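Local coordinates for halogenase (Chondromyces crocatus, PDB 3E1T), which binds FAD and is the flavin-dependent halogenase of the chondrochloren pathway, probably chlorinating a precursor of that natural product, at residues G19-S24 with Y321-V326; G297-G302 with R342-F347. All blocks are in the same frame, centred on the assembly; numbering follows the deposited sequence.

Interaction 1. Residues G19-S24 with Y321-V326; sequences GSTLAS and YSALLV
Ala-323 points its methyl group toward helix 17-27 and settles on the backbone between Thr-21 and Leu-22. Its CB lies 3.6 Å from the backbone N of Leu-22, the shortest approach between the two segments. Two side chains border this methyl. One is Thr-21, whose CG2 stands 3.8 Å from Ala-323 CB. Its OG1 sits beside the backbone N (chi1 -63°) and bonds to the carbonyl O of Pro-17 in its own helix, while CG2 is anti to that N. The methyl, not the hydroxyl, therefore meets Ala-323. The other is Leu-22, whose CB is 3.9 Å from Ala-323 CB. The Leu-22 side chain then runs on past Ala-323 to Val-326, one turn later. Both its methyls meet the same branch of the valine: CD1 and CD2 are each 3.8 Å from Val-326 CG1. CD1 also lies 3.8 Å from the carbonyl O of Ala-323. Leu-22 also touches Ala-327 and Ile-330 of the same helix. The helix axes come within 8.2 Å and cross at -26°, running nearly the same way. The small alanine permits this close approach. Helix 17-27 follows the glycine-rich turn of the Rossmann-type FAD-binding fold, and Gly-19 fits the last glycine of its GxGxxG pattern. On the flank away from Ala-323, Ser-24 OG bonds to Ser-20 O at 2.8 Å. No hydrogen bond crosses between the segments. The join is made by methyl groups and buried backbone, so it rests on close fit and exclusion of water.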
loop_
_atom_site.group_PDB
_atom_site.type_symbol
_atom_site.label_atom_id
_atom_site.label_comp_id
_atom_site.label_asym_id
_atom_site.label_seq_id
_atom_site.Cartn_x
_atom_site.Cartn_y
_atom_site.Cartn_z
ATOM N N GLY A 19 -4.233 -9.683 -6.140
ATOM C CA GLY A 19 -4.544 -10.792 -7.039
ATOM C C GLY A 19 -5.738 -11.650 -6.646
ATOM O O GLY A 19 -6.625 -11.895 -7.461
ATOM N N SER A 20 -5.766 -12.103 -5.396
ATOM C CA SER A 20 -6.892 -12.911 -4.914
ATOM C C SER A 20 -8.215 -12.148 -4.979
ATOM O O SER A 20 -9.257 -12.726 -5.328
ATOM C CB SER A 20 -6.625 -13.409 -3.502
ATOM O OG SER A 20 -6.499 -12.318 -2.615
ATOM N N THR A 21 -8.174 -10.846 -4.676
ATOM C CA THR A 21 -9.375 -10.002 -4.685
ATOM C C THR A 21 -9.972 -9.852 -6.089
ATOM O O THR A 21 -11.195 -9.992 -6.278
ATOM C CB THR A 21 -9.111 -8.603 -4.042
ATOM O OG1 THR A 21 -8.762 -8.762 -2.658
ATOM C CG2 THR A 21 -10.333 -7.720 -4.125
ATOM N N LEU A 22 -9.117 -9.537 -7.057
ATOM C CA LEU A 22 -9.519 -9.464 -8.465
ATOM C C LEU A 22 -10.032 -10.816 -8.990
ATOM O O LEU A 22 -11.085 -10.878 -9.596
ATOM C CB LEU A 22 -8.353 -8.989 -9.332
ATOM C CG LEU A 22 -8.472 -9.172 -10.849
ATOM C CD1 LEU A 22 -9.700 -8.489 -11.440
ATOM C CD2 LEU A 22 -7.241 -8.656 -11.520
ATOM N N ALA A 23 -9.271 -11.879 -8.760
ATOM C CA ALA A 23 -9.688 -13.220 -9.187
ATOM C C ALA A 23 -11.083 -13.554 -8.649
ATOM O O ALA A 23 -11.974 -13.901 -9.420
ATOM C CB ALA A 23 -8.663 -14.254 -8.748
ATOM N N SER A 24 -11.280 -13.408 -7.337
ATOM C CA SER A 24 -12.586 -13.662 -6.717
ATOM C C SER A 24 -13.725 -12.898 -7.378
ATOM O O SER A 24 -14.760 -13.483 -7.678
ATOM C CB SER A 24 -12.560 -13.353 -5.221
ATOM O OG SER A 24 -11.586 -14.133 -4.568
ATOM N N TYR A 321 -8.585 -1.932 -3.821
ATOM C CA TYR A 321 -9.428 -1.001 -4.568
ATOM C C TYR A 321 -9.136 -1.101 -6.059
ATOM O O TYR A 321 -10.066 -1.108 -6.857
ATOM C CB TYR A 321 -9.220 0.431 -4.097
ATOM C CG TYR A 321 -10.015 1.488 -4.817
ATOM C CD1 TYR A 321 -11.406 1.394 -4.941
ATOM C CD2 TYR A 321 -9.386 2.619 -5.333
ATOM C CE1 TYR A 321 -12.134 2.391 -5.576
ATOM C CE2 TYR A 321 -10.106 3.606 -5.974
ATOM C CZ TYR A 321 -11.473 3.490 -6.082
ATOM O OH TYR A 321 -12.180 4.489 -6.707
ATOM N N SER A 322 -7.858 -1.155 -6.429
ATOM C CA SER A 322 -7.491 -1.322 -7.849
ATOM C C SER A 322 -7.953 -2.679 -8.404
ATOM O O SER A 322 -8.337 -2.763 -9.565
ATOM C CB SER A 322 -5.998 -1.090 -8.103
ATOM O OG SER A 322 -5.144 -2.025 -7.453
ATOM N N ALA A 323 -7.921 -3.715 -7.568
ATOM C CA ALA A 323 -8.496 -5.041 -7.905
ATOM C C ALA A 323 -9.984 -4.967 -8.255
ATOM O O ALA A 323 -10.387 -5.440 -9.309
ATOM C CB ALA A 323 -8.262 -6.033 -6.788
ATOM N N LEU A 324 -10.787 -4.348 -7.390
ATOM C CA LEU A 324 -12.198 -4.047 -7.689
ATOM C C LEU A 324 -12.431 -3.278 -8.985
ATOM O O LEU A 324 -13.383 -3.562 -9.719
ATOM C CB LEU A 324 -12.831 -3.265 -6.538
ATOM C CG LEU A 324 -14.292 -2.806 -6.627
ATOM C CD1 LEU A 324 -15.269 -3.987 -6.546
ATOM C CD2 LEU A 324 -14.568 -1.806 -5.512
ATOM N N LEU A 325 -11.605 -2.265 -9.233
ATOM C CA LEU A 325 -11.720 -1.438 -10.425
ATOM C C LEU A 325 -11.392 -2.236 -11.684
ATOM O O LEU A 325 -12.017 -2.054 -12.733
ATOM C CB LEU A 325 -10.778 -0.232 -10.326
ATOM C CG LEU A 325 -11.074 0.822 -9.255
ATOM C CD1 LEU A 325 -9.945 1.839 -9.226
ATOM C CD2 LEU A 325 -12.400 1.489 -9.533
ATOM N N VAL A 326 -10.386 -3.092 -11.588
ATOM C CA VAL A 326 -10.012 -3.917 -12.735
ATOM C C VAL A 326 -11.083 -4.990 -12.926
ATOM O O VAL A 326 -11.516 -5.232 -14.049
ATOM C CB VAL A 326 -8.599 -4.517 -12.592
ATOM C CG1 VAL A 326 -8.370 -5.640 -13.607
ATOM C CG2 VAL A 326 -7.574 -3.450 -12.811
#

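Interaction 2. Residues G297-G302 with R342-F347; sequences GMALVG and RCFEEF
Ala-299 sends its methyl group toward two phenylalanines of helix 340-368. Gly-297 leads into the strand, and Met-298 begins it. Met-298 turns the other way, onto Val-137 and Phe-139 of the strand 133-140. The Ala-299 CB lies 4.1 Å from Phe-344 CE1, at the edge of that ring and near its plane. The same CB lies 4.1 Å from Phe-347 CE2, which it meets obliquely. One methyl thus touches both rings. The phenylalanines sit one helical turn apart. Phe-344 has CG beside its backbone N (chi1 -75°), whereas Phe-347 has CG anti to its N (chi1 151°). These different torsions bring CE1 of one ring and CE2 of the other to the same methyl. Leu-300 comes next and points its side chain away from the helix, so its backbone makes the contact. Its carbonyl O lies 3.3 Å from Phe-347 CZ, at the ring edge and in the ring plane. At this edge the oxygen faces the ring's hydrogens and not its pi cloud. Val-301 turns aside to Ser-322 and Val-326 of helix 315-333, which also packs on Phe-347. The segment ends at Gly-302, which touches FAD. The strand and helix axes run almost parallel, 12° apart, with a closest approach of 10.8 Å. The two rings bridge much of the gap between strand and helix. Strand 298-300 is an outermost strand of the five-stranded parallel sheet of the FAD-binding fold, and strand 163-166 is its neighbour. Helix 340-368 packs against strand 298-300 through these rings. No hydrogen bond joins the two segments. The contact is mainly hydrophobic, with the weakly positive ring edge of Phe-347 probably giving a small electrostatic attraction to the Leu-300 carbonyl.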
loop_
_atom_site.group_PDB
_atom_site.type_symbol
_atom_site.label_atom_id
_atom_site.label_comp_id
_atom_site.label_asym_id
_atom_site.label_seq_id
_atom_site.Cartn_x
_atom_site.Cartn_y
_atom_site.Cartn_z
ATOM N N GLY A 297 -5.334 -5.717 -23.256
ATOM C CA GLY A 297 -5.412 -7.041 -22.659
ATOM C C GLY A 297 -4.612 -7.239 -21.381
ATOM O O GLY A 297 -4.627 -8.325 -20.815
ATOM N N MET A 298 -3.898 -6.212 -20.923
ATOM C CA MET A 298 -3.115 -6.328 -19.689
ATOM C C MET A 298 -3.373 -5.143 -18.774
ATOM O O MET A 298 -3.655 -4.041 -19.248
ATOM C CB MET A 298 -1.618 -6.464 -19.987
ATOM C CG MET A 298 -0.740 -6.864 -18.789
ATOM S SD MET A 298 0.933 -7.120 -19.349
ATOM C CE MET A 298 1.904 -7.231 -17.828
ATOM N N ALA A 299 -3.294 -5.383 -17.467
ATOM C CA ALA A 299 -3.406 -4.325 -16.454
ATOM C C ALA A 299 -2.465 -4.590 -15.282
ATOM O O ALA A 299 -2.029 -5.727 -15.078
ATOM C CB ALA A 299 -4.813 -4.208 -15.967
ATOM N N LEU A 300 -2.153 -3.541 -14.514
ATOM C CA LEU A 300 -1.337 -3.680 -13.305
ATOM C C LEU A 300 -2.189 -3.279 -12.109
ATOM O O LEU A 300 -2.899 -2.262 -12.137
ATOM C CB LEU A 300 -0.066 -2.812 -13.363
ATOM C CG LEU A 300 0.805 -2.779 -14.624
ATOM C CD1 LEU A 300 1.783 -1.583 -14.618
ATOM C CD2 LEU A 300 1.561 -4.097 -14.805
ATOM N N VAL A 301 -2.134 -4.086 -11.062
ATOM C CA VAL A 301 -2.863 -3.747 -9.829
ATOM C C VAL A 301 -1.920 -3.828 -8.647
ATOM O O VAL A 301 -0.928 -4.571 -8.681
ATOM C CB VAL A 301 -4.129 -4.643 -9.580
ATOM C CG1 VAL A 301 -5.139 -4.535 -10.711
ATOM C CG2 VAL A 301 -3.751 -6.053 -9.371
ATOM N N GLY A 302 -2.223 -3.055 -7.607
ATOM C CA GLY A 302 -1.473 -3.114 -6.368
ATOM C C GLY A 302 -0.057 -2.608 -6.522
ATOM O O GLY A 302 0.187 -1.695 -7.299
ATOM N N ARG A 342 -13.022 2.458 -22.649
ATOM C CA ARG A 342 -13.819 3.191 -21.660
ATOM C C ARG A 342 -13.647 2.620 -20.255
ATOM O O ARG A 342 -13.485 3.375 -19.295
ATOM C CB ARG A 342 -15.310 3.255 -22.036
ATOM C CG ARG A 342 -16.163 3.962 -20.984
ATOM C CD ARG A 342 -17.534 4.411 -21.489
ATOM N NE ARG A 342 -18.041 5.531 -20.689
ATOM C CZ ARG A 342 -19.283 6.017 -20.734
ATOM N NH1 ARG A 342 -20.198 5.493 -21.551
ATOM N NH2 ARG A 342 -19.613 7.036 -19.948
ATOM N N CYS A 343 -13.653 1.295 -20.146
ATOM C CA CYS A 343 -13.580 0.635 -18.846
ATOM C C CYS A 343 -12.188 0.677 -18.187
ATOM O O CYS A 343 -12.082 0.868 -16.970
ATOM C CB CYS A 343 -14.111 -0.795 -18.945
ATOM S SG CYS A 343 -15.918 -0.840 -19.045
ATOM N N PHE A 344 -11.135 0.504 -18.981
ATOM C CA PHE A 344 -9.784 0.523 -18.430
ATOM C C PHE A 344 -9.249 1.952 -18.251
ATOM O O PHE A 344 -8.407 2.197 -17.385
ATOM C CB PHE A 344 -8.845 -0.365 -19.240
ATOM C CG PHE A 344 -9.048 -1.841 -18.990
ATOM C CD1 PHE A 344 -8.284 -2.506 -18.038
ATOM C CD2 PHE A 344 -10.017 -2.557 -19.695
ATOM C CE1 PHE A 344 -8.462 -3.875 -17.796
ATOM C CE2 PHE A 344 -10.214 -3.920 -19.465
ATOM C CZ PHE A 344 -9.427 -4.589 -18.514
ATOM N N GLU A 345 -9.763 2.892 -19.038
ATOM C CA GLU A 345 -9.488 4.307 -18.810
ATOM C C GLU A 345 -10.111 4.771 -17.496
ATOM O O GLU A 345 -9.513 5.563 -16.771
ATOM C CB GLU A 345 -10.000 5.166 -19.964
ATOM C CG GLU A 345 -9.062 5.221 -21.152
ATOM C CD GLU A 345 -9.605 6.087 -22.280
ATOM O OE1 GLU A 345 -10.858 6.176 -22.423
ATOM O OE2 GLU A 345 -8.775 6.674 -23.024
ATOM N N GLU A 346 -11.301 4.257 -17.188
ATOM C CA GLU A 346 -11.974 4.551 -15.924
ATOM C C GLU A 346 -11.223 3.975 -14.728
ATOM O O GLU A 346 -11.088 4.626 -13.692
ATOM C CB GLU A 346 -13.412 4.027 -15.942
ATOM C CG GLU A 346 -14.278 4.514 -14.767
ATOM C CD GLU A 346 -14.564 6.019 -14.802
ATOM O OE1 GLU A 346 -14.024 6.744 -15.676
ATOM O OE2 GLU A 346 -15.328 6.487 -13.936
ATOM N N PHE A 347 -10.762 2.737 -14.877
ATOM C CA PHE A 347 -9.920 2.093 -13.903
ATOM C C PHE A 347 -8.679 2.949 -13.540
ATOM O O PHE A 347 -8.464 3.246 -12.372
ATOM C CB PHE A 347 -9.496 0.726 -14.454
ATOM C CG PHE A 347 -8.156 0.251 -13.961
ATOM C CD1 PHE A 347 -7.898 0.125 -12.603
ATOM C CD2 PHE A 347 -7.162 -0.085 -14.861
ATOM C CE1 PHE A 347 -6.675 -0.335 -12.151
ATOM C CE2 PHE A 347 -5.938 -0.535 -14.425
ATOM C CZ PHE A 347 -5.691 -0.666 -13.050
#

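In the fold
The centres of interactions 1 and 2 lie about 11 Å apart in the FAD-binding part of the chain. Their segments alternate in sequence: 19-24, 297-302, 321-326, 342-347. Helices 315-333 and 340-368 are consecutive. The first packs on helix 17-27, the second on strand 298-300. The two contacts touch directly. Val-326 CG2 packs on Phe-347 CE1 and on Val-301 CG1, and Ser-322 OG probably hydrogen-bonds to Gly-302 N at 3.1 Å. Gly-302 lines the FAD pocket, while Gly-19 belongs to the probable dinucleotide-binding motif. Packing that continues from one contact to the other thus joins early and late parts of the chain beside the cofactor.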